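Local structure of putative agmatinase (Clostridium difficile, 3LHL) at residues Val15-Thr20 against Gly68-Val73; His123-Glu128 against Ala138-Arg143; Phe154-Arg159 against His174-Ile179. The protein probably hydrolyses agmatine to putrescine and urea at a manganese centre, as a member of the agmatinase branch of the arginase family. All coordinates share one frame; numbering follows the deposited sequence.

Contact 1 of 3, residues Val15-Thr20 against Gly68-Val73; sequences VGFDGT and GSTEQV
In the parallel alpha/beta fold of the arginase family, Phe17 of the loop that follows strand 10-15 packs against Thr70 and Val73 on the first turn of helix 70-86. No hydrogen bond joins the two segments, and the contact rests on the Phe17 ring. CG of Phe17 is anti to the backbone N (chi1 171°) on a CB that points to the helix; Val73 CG1 lies over one face of the ring, displaced toward the rim. This is a CH-pi contact, with CG1 of Val73 3.9 Å from the centroid of the Phe17 ring. The second branch of the valine touches as well, CG2 of Val73 reaching CE1 of Phe17 at 3.7 Å. The loop folds back over the opposite face, where Gly19 N sits over the ring centre, 3.2 Å above the plane of Phe17. At the helix start, Ser69 OG is the N-cap acceptor for Gln72 N through a weak bond. Thr20 turns its hydroxyl to Glu97 and gives its methyl to the helix. Thr70 OG1 touches two carbon groups: it lies at the ring edge, in plane, 3.7 Å from CZ of Phe17, and 3.7 Å from CG2 of Thr20.

Contact 2 of 3, residues His123-Glu128 against Ala138-Arg143; sequences HTDLRE and ATVIKR. With MN (manganese (II) ion), chain C; MN (manganese (II) ion), chain B.
Asp125 O faces the first turn of helix 140-148, where it accepts two weak bonds, from Ile141 N at 3.2 Å and from Lys142 N at 3.3 Å. The backbones come close beside it: Asp125 has a positive phi (63°), and its CA makes a CA-H...O contact with Ala138 O at 3.1 Å. Thr139 occupies the N-cap position but makes no capping bond, its hydroxyl being bonded to Lys134 O. On the loop side an ST turn, Leu126 N to Thr124 OG1, shapes the backbone.

The Asp125 side chain runs beside Val140, pointing the same way, with OD2 of Asp125 3.5 Å from CG1 of Val140. OD2 of Asp125 also binds one manganese ion at 2.4 Å, while His123 ND1 holds the second; His98, Asp121, Asp202 and Asp204 complete the pair of sites. Leu126 CD2 packs obliquely on Ile141 CG2 at 3.5 Å. Farther out, Glu128, bent at chi2 (58°), divides its carboxylate between two helix residues. OE1 of Glu128 is met nearly along its C-O axis by NZ of Lys142 at 2.7 Å, and OE2 of Glu128 takes a weak bond from NH2 of Arg143, whose NH1 pairs with Asp146. Water 2 donates to Ala138 O and accepts a weak bond from Arg127 NE, and Arg127 NH2 reaches Glu165.

The metal-binding loop is therefore joined to the helix by two weak backbone bonds beside the metal ligand Asp125 and, farther from the ions, by a salt-bridge network at Glu128, where the two cations probably offset the carboxylate charge.

Contact 3 of 3, residues Phe154-Arg159 against His174-Ile179; sequences FQFGIR and HTYMEI
Phe154, Phe156 and Tyr176 form an aromatic cluster on one face of the parallel pair made by strands 153-158 and 176-179, the two strands of a beta-alpha-beta unit. The Phe154 and Tyr176 rings meet obliquely, centroids 5.7 Å apart and planes at 39°, with CD1 of Phe154 3.4 Å from CB of Tyr176. Phe156 CE1 comes to the Tyr176 edge, 3.9 Å from CE2 of that ring. At the edge of the Phe156 ring itself, in its plane, lies Glu178 OE1, 3.6 Å from CD1 of Phe156, with the carboxylate plane turned 88° to the ring. Both polar ends have a partner in Thr184, whose OG1 bonds to Tyr176 OH and to Glu178 OE1; Ile188 of helix 185-191 touches all three rings.

Between the strands, Gln155 N donates to Tyr176 O at 2.7 Å, and Glu178 N donates back to Gln155 O at 2.8 Å. The first strand then turns a corner at Gly157, and the regular pattern gives way to two weak, bent bonds from Gly157 N and Ile158 N, both to Glu178 O. On the other face Ile158 crosses the selenomethionine at 177 at about a right angle, and Phe166 of the connecting helix 163-170 touches both. With CG of Met177 anti to its backbone N (chi1 179°), that CG lies 3.6 Å from CG1 of Ile158, while SE of Met177 stands 4.0 Å from CG2 of Ile158.

In the fold
The three contacts come in series along the chain and are set around one parallel eight-stranded sheet: the first two join loops after its strands to helix starts, the third pairs two strands. Contact 1 lies by strand 10-15, next to outermost strand 57-62, and contact 3 at the opposite border, centres about 27 Å apart. Contact 2 stands between, its centre about 17 Å from that of contact 1 and about 12 Å from that of contact 3. Contact 2 supplies ligands to the two manganese ions of the metal centre, and Ile158 and Gln155 of contact 3 pack against its loop, whereas the nearest atoms of contacts 1 and 2 are about 6 Å apart.

Contact 1 of 3, residues Val15-Thr20 against Gly68-Val73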
loop_
_atom_site.group_PDB
_atom_site.type_symbol
_atom_site.label_atom_id
_atom_site.label_comp_id
_atom_site.label_asym_id
_atom_site.label_seq_id
_atom_site.Cartn_x
_atom_site.Cartn_y
_atom_site.Cartn_z
ATOM N N VAL A 15 -2.532 8.369 -7.590
ATOM C CA VAL A 15 -1.237 8.931 -7.956
ATOM C C VAL A 15 -0.702 8.086 -9.103
ATOM O O VAL A 15 -0.041 7.066 -8.876
ATOM C CB VAL A 15 -0.226 8.866 -6.787
ATOM C CG1 VAL A 15 1.122 9.412 -7.240
ATOM C CG2 VAL A 15 -0.745 9.663 -5.597
ATOM N N GLY A 16 -1.015 8.506 -10.326
ATOM C CA GLY A 16 -0.567 7.782 -11.502
ATOM C C GLY A 16 0.863 8.144 -11.856
ATOM O O GLY A 16 1.118 8.893 -12.806
ATOM N N PHE A 17 1.796 7.598 -11.086
ATOM C CA PHE A 17 3.212 7.860 -11.289
ATOM C C PHE A 17 4.038 6.577 -11.314
ATOM O O PHE A 17 3.867 5.709 -10.461
ATOM C CB PHE A 17 3.731 8.763 -10.161
ATOM C CG PHE A 17 5.227 8.917 -10.141
ATOM C CD1 PHE A 17 5.862 9.772 -11.038
ATOM C CD2 PHE A 17 6.003 8.206 -9.232
ATOM C CE1 PHE A 17 7.243 9.919 -11.032
ATOM C CE2 PHE A 17 7.393 8.345 -9.214
ATOM C CZ PHE A 17 8.014 9.204 -10.116
ATOM N N ASP A 18 4.926 6.460 -12.300
ATOM C CA ASP A 18 5.823 5.307 -12.394
ATOM C C ASP A 18 7.177 5.769 -12.923
ATOM O O ASP A 18 7.905 5.016 -13.565
ATOM C CB ASP A 18 5.249 4.194 -13.288
ATOM C CG ASP A 18 4.833 4.681 -14.661
ATOM O OD1 ASP A 18 5.532 5.530 -15.254
ATOM O OD2 ASP A 18 3.804 4.186 -15.161
ATOM N N GLY A 19 7.503 7.021 -12.615
ATOM C CA GLY A 19 8.745 7.626 -13.059
ATOM C C GLY A 19 10.062 6.905 -12.817
ATOM O O GLY A 19 11.015 7.140 -13.564
ATOM N N THR A 20 10.152 6.047 -11.801
ATOM C CA THR A 20 11.412 5.346 -11.565
ATOM C C THR A 20 11.389 3.898 -12.039
ATOM O O THR A 20 12.303 3.131 -11.741
ATOM C CB THR A 20 11.833 5.385 -10.074
ATOM O OG1 THR A 20 11.103 4.403 -9.333
ATOM C CG2 THR A 20 11.569 6.766 -9.475
ATOM N N GLY A 68 8.433 14.621 -15.716
ATOM C CA GLY A 68 9.858 14.798 -15.935
ATOM C C GLY A 68 10.747 14.931 -14.713
ATOM O O GLY A 68 11.972 15.023 -14.840
ATOM N N SER A 69 10.157 14.946 -13.525
ATOM C CA SER A 69 10.970 15.067 -12.323
ATOM C C SER A 69 10.412 14.285 -11.144
ATOM O O SER A 69 9.400 14.664 -10.553
ATOM C CB SER A 69 11.126 16.541 -11.936
ATOM O OG SER A 69 11.954 16.677 -10.794
ATOM N N THR A 70 11.083 13.189 -10.809
ATOM C CA THR A 70 10.676 12.358 -9.685
ATOM C C THR A 70 10.647 13.232 -8.433
ATOM O O THR A 70 9.650 13.275 -7.716
ATOM C CB THR A 70 11.664 11.190 -9.482
ATOM O OG1 THR A 70 11.560 10.285 -10.587
ATOM C CG2 THR A 70 11.365 10.440 -8.192
ATOM N N GLU A 71 11.751 13.932 -8.191
ATOM C CA GLU A 71 11.887 14.823 -7.044
ATOM C C GLU A 71 10.657 15.723 -6.904
ATOM O O GLU A 71 10.113 15.880 -5.815
ATOM C CB GLU A 71 13.154 15.672 -7.221
ATOM C CG GLU A 71 13.390 16.755 -6.173
ATOM C CD GLU A 71 14.600 17.628 -6.509
ATOM O OE1 GLU A 71 14.621 18.229 -7.608
ATOM O OE2 GLU A 71 15.532 17.713 -5.676
ATOM N N GLN A 72 10.215 16.300 -8.014
ATOM C CA GLN A 72 9.055 17.185 -8.013
ATOM C C GLN A 72 7.755 16.457 -7.680
ATOM O O GLN A 72 6.904 16.989 -6.963
ATOM C CB GLN A 72 8.924 17.871 -9.373
ATOM C CG GLN A 72 7.843 18.941 -9.433
ATOM C CD GLN A 72 8.001 19.976 -8.333
ATOM O OE1 GLN A 72 9.106 20.467 -8.075
ATOM N NE2 GLN A 72 6.894 20.318 -7.678
ATOM N N VAL A 73 7.602 15.247 -8.213
ATOM C CA VAL A 73 6.407 14.443 -7.974
ATOM C C VAL A 73 6.286 14.061 -6.503
ATOM O O VAL A 73 5.201 14.125 -5.926
ATOM C CB VAL A 73 6.420 13.140 -8.818
ATOM C CG1 VAL A 73 5.210 12.277 -8.467
ATOM C CG2 VAL A 73 6.412 13.480 -10.308
#

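Contact 2 of 3, residues His123-Glu128 against Ala138-Arg143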
loop_
_atom_site.group_PDB
_atom_site.type_symbol
_atom_site.label_atom_id
_atom_site.label_comp_id
_atom_site.label_asym_id
_atom_site.label_seq_id
_atom_site.Cartn_x
_atom_site.Cartn_y
_atom_site.Cartn_z
ATOM N N HIS A 123 8.464 -8.420 -2.883
ATOM C CA HIS A 123 9.850 -7.969 -2.794
ATOM C C HIS A 123 10.166 -7.251 -1.484
ATOM O O HIS A 123 9.300 -6.591 -0.898
ATOM C CB HIS A 123 10.168 -7.042 -3.972
ATOM C CG HIS A 123 9.672 -7.561 -5.284
ATOM N ND1 HIS A 123 8.398 -7.309 -5.748
ATOM C CD2 HIS A 123 10.246 -8.391 -6.188
ATOM C CE1 HIS A 123 8.208 -7.966 -6.879
ATOM N NE2 HIS A 123 9.314 -8.631 -7.167
ATOM N N THR A 124 11.416 -7.373 -1.043
ATOM C CA THR A 124 11.873 -6.744 0.193
ATOM C C THR A 124 11.900 -5.219 0.086
ATOM O O THR A 124 11.522 -4.516 1.026
ATOM C CB THR A 124 13.307 -7.214 0.579
ATOM O OG1 THR A 124 14.260 -6.639 -0.324
ATOM C CG2 THR A 124 13.417 -8.741 0.525
ATOM N N ASP A 125 12.342 -4.713 -1.064
ATOM C CA ASP A 125 12.445 -3.270 -1.273
ATOM C C ASP A 125 13.453 -2.665 -0.292
ATOM O O ASP A 125 13.383 -1.484 0.039
ATOM C CB ASP A 125 11.081 -2.597 -1.090
ATOM C CG ASP A 125 10.160 -2.819 -2.270
ATOM O OD1 ASP A 125 10.632 -3.346 -3.299
ATOM O OD2 ASP A 125 8.968 -2.459 -2.174
ATOM N N LEU A 126 14.397 -3.484 0.165
ATOM C CA LEU A 126 15.389 -3.022 1.119
ATOM C C LEU A 126 16.725 -2.580 0.520
ATOM O O LEU A 126 17.570 -2.037 1.230
ATOM C CB LEU A 126 15.626 -4.102 2.176
ATOM C CG LEU A 126 14.531 -4.265 3.236
ATOM C CD1 LEU A 126 14.892 -5.386 4.192
ATOM C CD2 LEU A 126 14.367 -2.955 4.003
ATOM N N ARG A 127 16.936 -2.789 -0.773
ATOM C CA ARG A 127 18.215 -2.380 -1.337
ATOM C C ARG A 127 18.394 -0.864 -1.261
ATOM O O ARG A 127 17.427 -0.103 -1.342
ATOM C CB ARG A 127 18.368 -2.880 -2.775
ATOM C CG ARG A 127 17.480 -2.234 -3.812
ATOM C CD ARG A 127 17.596 -3.031 -5.108
ATOM N NE ARG A 127 17.102 -4.392 -4.911
ATOM C CZ ARG A 127 17.357 -5.417 -5.718
ATOM N NH1 ARG A 127 18.114 -5.253 -6.795
ATOM N NH2 ARG A 127 16.844 -6.610 -5.447
ATOM N N GLU A 128 19.645 -0.445 -1.082
ATOM C CA GLU A 128 20.004 0.964 -0.959
ATOM C C GLU A 128 19.747 1.747 -2.246
ATOM O O GLU A 128 19.300 2.891 -2.205
ATOM C CB GLU A 128 21.475 1.071 -0.550
ATOM C CG GLU A 128 21.996 2.490 -0.314
ATOM C CD GLU A 128 21.219 3.255 0.750
ATOM O OE1 GLU A 128 20.723 2.630 1.713
ATOM O OE2 GLU A 128 21.120 4.491 0.631
ATOM N N ALA A 138 12.058 0.059 -5.638
ATOM C CA ALA A 138 12.785 -1.063 -5.037
ATOM C C ALA A 138 13.601 -0.740 -3.783
ATOM O O ALA A 138 14.210 -1.637 -3.190
ATOM C CB ALA A 138 13.698 -1.694 -6.082
ATOM N N THR A 139 13.619 0.527 -3.379
ATOM C CA THR A 139 14.375 0.926 -2.196
ATOM C C THR A 139 13.473 1.619 -1.185
ATOM O O THR A 139 13.943 2.062 -0.139
ATOM C CB THR A 139 15.492 1.928 -2.553
ATOM O OG1 THR A 139 14.893 3.176 -2.923
ATOM C CG2 THR A 139 16.347 1.418 -3.720
ATOM N N VAL A 140 12.182 1.709 -1.491
ATOM C CA VAL A 140 11.245 2.409 -0.619
ATOM C C VAL A 140 11.279 2.032 0.867
ATOM O O VAL A 140 11.262 2.913 1.727
ATOM C CB VAL A 140 9.780 2.293 -1.155
ATOM C CG1 VAL A 140 9.258 0.863 -1.004
ATOM C CG2 VAL A 140 8.884 3.284 -0.421
ATOM N N ILE A 141 11.342 0.743 1.183
ATOM C CA ILE A 141 11.361 0.349 2.585
ATOM C C ILE A 141 12.672 0.719 3.265
ATOM O O ILE A 141 12.694 1.005 4.463
ATOM C CB ILE A 141 11.084 -1.168 2.750
ATOM C CG1 ILE A 141 9.704 -1.497 2.177
ATOM C CG2 ILE A 141 11.119 -1.560 4.230
ATOM C CD1 ILE A 141 8.578 -0.681 2.786
ATOM N N LYS A 142 13.766 0.716 2.506
ATOM C CA LYS A 142 15.058 1.084 3.067
ATOM C C LYS A 142 14.983 2.569 3.414
ATOM O O LYS A 142 15.455 2.995 4.467
ATOM C CB LYS A 142 16.176 0.834 2.052
ATOM C CG LYS A 142 17.574 1.137 2.578
ATOM C CD LYS A 142 17.928 0.257 3.774
ATOM C CE LYS A 142 19.248 0.676 4.400
ATOM N NZ LYS A 142 20.386 0.584 3.441
ATOM N N ARG A 143 14.374 3.352 2.528
ATOM C CA ARG A 143 14.220 4.784 2.766
ATOM C C ARG A 143 13.412 5.008 4.036
ATOM O O ARG A 143 13.751 5.861 4.854
ATOM C CB ARG A 143 13.503 5.458 1.594
ATOM C CG ARG A 143 14.354 5.567 0.354
ATOM C CD ARG A 143 15.669 6.265 0.675
ATOM N NE ARG A 143 16.745 5.633 -0.070
ATOM C CZ ARG A 143 17.799 5.046 0.482
ATOM N NH1 ARG A 143 17.940 5.011 1.799
ATOM N NH2 ARG A 143 18.699 4.467 -0.297
HETATM MN MN MN C . 6.759 -5.600 -5.223
HETATM MN MN MN B . 7.078 -2.899 -3.495
HETATM O O HOH W 1 20.761 -2.402 1.915
HETATM O O HOH W 2 14.213 -4.260 -3.720
#

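Contact 3 of 3, residues Phe154-Arg159 against His174-Ile179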
loop_
_atom_site.group_PDB
_atom_site.type_symbol
_atom_site.label_atom_id
_atom_site.label_comp_id
_atom_site.label_asym_id
_atom_site.label_seq_id
_atom_site.Cartn_x
_atom_site.Cartn_y
_atom_site.Cartn_z
ATOM N N PHE A 154 7.304 -4.132 9.645
ATOM C CA PHE A 154 6.883 -5.530 9.587
ATOM C C PHE A 154 6.510 -5.869 8.152
ATOM O O PHE A 154 5.594 -5.279 7.587
ATOM C CB PHE A 154 5.690 -5.746 10.517
ATOM C CG PHE A 154 5.999 -5.455 11.949
ATOM C CD1 PHE A 154 6.314 -6.486 12.829
ATOM C CD2 PHE A 154 6.044 -4.140 12.407
ATOM C CE1 PHE A 154 6.677 -6.213 14.144
ATOM C CE2 PHE A 154 6.407 -3.854 13.723
ATOM C CZ PHE A 154 6.725 -4.894 14.592
ATOM N N GLN A 155 7.225 -6.825 7.572
ATOM C CA GLN A 155 7.002 -7.206 6.187
ATOM C C GLN A 155 6.391 -8.593 6.085
ATOM O O GLN A 155 6.741 -9.490 6.851
ATOM C CB GLN A 155 8.332 -7.134 5.438
ATOM C CG GLN A 155 9.155 -5.909 5.844
ATOM C CD GLN A 155 10.390 -5.713 4.996
ATOM O OE1 GLN A 155 10.300 -5.396 3.808
ATOM N NE2 GLN A 155 11.555 -5.903 5.600
ATOM N N PHE A 156 5.478 -8.759 5.132
ATOM C CA PHE A 156 4.785 -10.028 4.941
ATOM C C PHE A 156 4.690 -10.470 3.488
ATOM O O PHE A 156 4.480 -9.650 2.599
ATOM C CB PHE A 156 3.369 -9.919 5.503
ATOM C CG PHE A 156 3.324 -9.615 6.958
ATOM C CD1 PHE A 156 3.258 -10.646 7.894
ATOM C CD2 PHE A 156 3.356 -8.297 7.404
ATOM C CE1 PHE A 156 3.222 -10.367 9.255
ATOM C CE2 PHE A 156 3.322 -8.009 8.768
ATOM C CZ PHE A 156 3.254 -9.043 9.693
ATOM N N GLY A 157 4.837 -11.773 3.266
ATOM C CA GLY A 157 4.731 -12.331 1.928
ATOM C C GLY A 157 5.966 -12.227 1.055
ATOM O O GLY A 157 5.940 -12.635 -0.106
ATOM N N ILE A 158 7.047 -11.695 1.615
ATOM C CA ILE A 158 8.293 -11.512 0.877
ATOM C C ILE A 158 8.840 -12.821 0.309
ATOM O O ILE A 158 8.934 -13.824 1.012
ATOM C CB ILE A 158 9.381 -10.883 1.778
ATOM C CG1 ILE A 158 8.769 -9.799 2.683
ATOM C CG2 ILE A 158 10.497 -10.296 0.904
ATOM C CD1 ILE A 158 8.134 -8.628 1.951
ATOM N N ARG A 159 9.204 -12.810 -0.967
ATOM C CA ARG A 159 9.738 -14.011 -1.596
ATOM C C ARG A 159 10.778 -13.755 -2.686
ATOM O O ARG A 159 11.156 -14.672 -3.411
ATOM C CB ARG A 159 8.589 -14.846 -2.162
ATOM C CG ARG A 159 7.603 -14.090 -3.051
ATOM C CD ARG A 159 6.492 -15.036 -3.514
ATOM N NE ARG A 159 5.568 -14.430 -4.470
ATOM C CZ ARG A 159 4.659 -13.509 -4.164
ATOM N NH1 ARG A 159 4.542 -13.071 -2.916
ATOM N NH2 ARG A 159 3.854 -13.035 -5.108
ATOM N N HIS A 174 16.825 -5.578 11.277
ATOM C CA HIS A 174 16.436 -4.184 11.141
ATOM C C HIS A 174 14.933 -4.045 10.881
ATOM O O HIS A 174 14.364 -2.966 11.035
ATOM C CB HIS A 174 17.252 -3.523 10.031
ATOM C CG HIS A 174 18.699 -3.344 10.381
ATOM N ND1 HIS A 174 19.117 -2.579 11.450
ATOM C CD2 HIS A 174 19.822 -3.840 9.811
ATOM C CE1 HIS A 174 20.435 -2.611 11.521
ATOM N NE2 HIS A 174 20.888 -3.368 10.538
ATOM N N THR A 175 14.296 -5.148 10.497
ATOM C CA THR A 175 12.855 -5.159 10.253
ATOM C C THR A 175 12.353 -6.553 10.569
ATOM O O THR A 175 13.137 -7.495 10.652
ATOM C CB THR A 175 12.486 -4.892 8.767
ATOM O OG1 THR A 175 12.733 -6.075 7.998
ATOM C CG2 THR A 175 13.309 -3.740 8.191
ATOM N N TYR A 176 11.048 -6.682 10.764
ATOM C CA TYR A 176 10.467 -7.992 10.999
ATOM C C TYR A 176 10.014 -8.433 9.615
ATOM O O TYR A 176 9.380 -7.662 8.892
ATOM C CB TYR A 176 9.247 -7.921 11.913
ATOM C CG TYR A 176 8.463 -9.208 11.878
ATOM C CD1 TYR A 176 8.862 -10.310 12.633
ATOM C CD2 TYR A 176 7.368 -9.354 11.022
ATOM C CE1 TYR A 176 8.194 -11.528 12.539
ATOM C CE2 TYR A 176 6.693 -10.566 10.919
ATOM C CZ TYR A 176 7.112 -11.649 11.681
ATOM O OH TYR A 176 6.449 -12.849 11.588
HETATM N N MSE A 177 10.325 -9.667 9.243
HETATM C CA MSE A 177 9.941 -10.143 7.927
HETATM C C MSE A 177 9.463 -11.579 7.894
HETATM O O MSE A 177 10.154 -12.476 8.365
HETATM C CB MSE A 177 11.119 -9.994 6.961
HETATM C CG MSE A 177 10.835 -10.497 5.558
HETATM SE SE MSE A 177 12.379 -10.385 4.395
HETATM C CE MSE A 177 12.402 -8.465 4.111
ATOM N N GLU A 178 8.270 -11.800 7.352
ATOM C CA GLU A 178 7.781 -13.163 7.223
ATOM C C GLU A 178 8.015 -13.503 5.759
ATOM O O GLU A 178 7.442 -12.878 4.860
ATOM C CB GLU A 178 6.292 -13.290 7.544
ATOM C CG GLU A 178 5.893 -14.752 7.749
ATOM C CD GLU A 178 4.411 -15.018 7.564
ATOM O OE1 GLU A 178 3.593 -14.228 8.080
ATOM O OE2 GLU A 178 4.068 -16.031 6.913
ATOM N N ILE A 179 8.867 -14.486 5.520
ATOM C CA ILE A 179 9.194 -14.878 4.160
ATOM C C ILE A 179 8.263 -15.945 3.609
ATOM O O ILE A 179 7.897 -16.888 4.308
ATOM C CB ILE A 179 10.657 -15.375 4.085
ATOM C CG1 ILE A 179 11.596 -14.238 4.503
ATOM C CG2 ILE A 179 10.984 -15.877 2.675
ATOM C CD1 ILE A 179 13.032 -14.673 4.715
#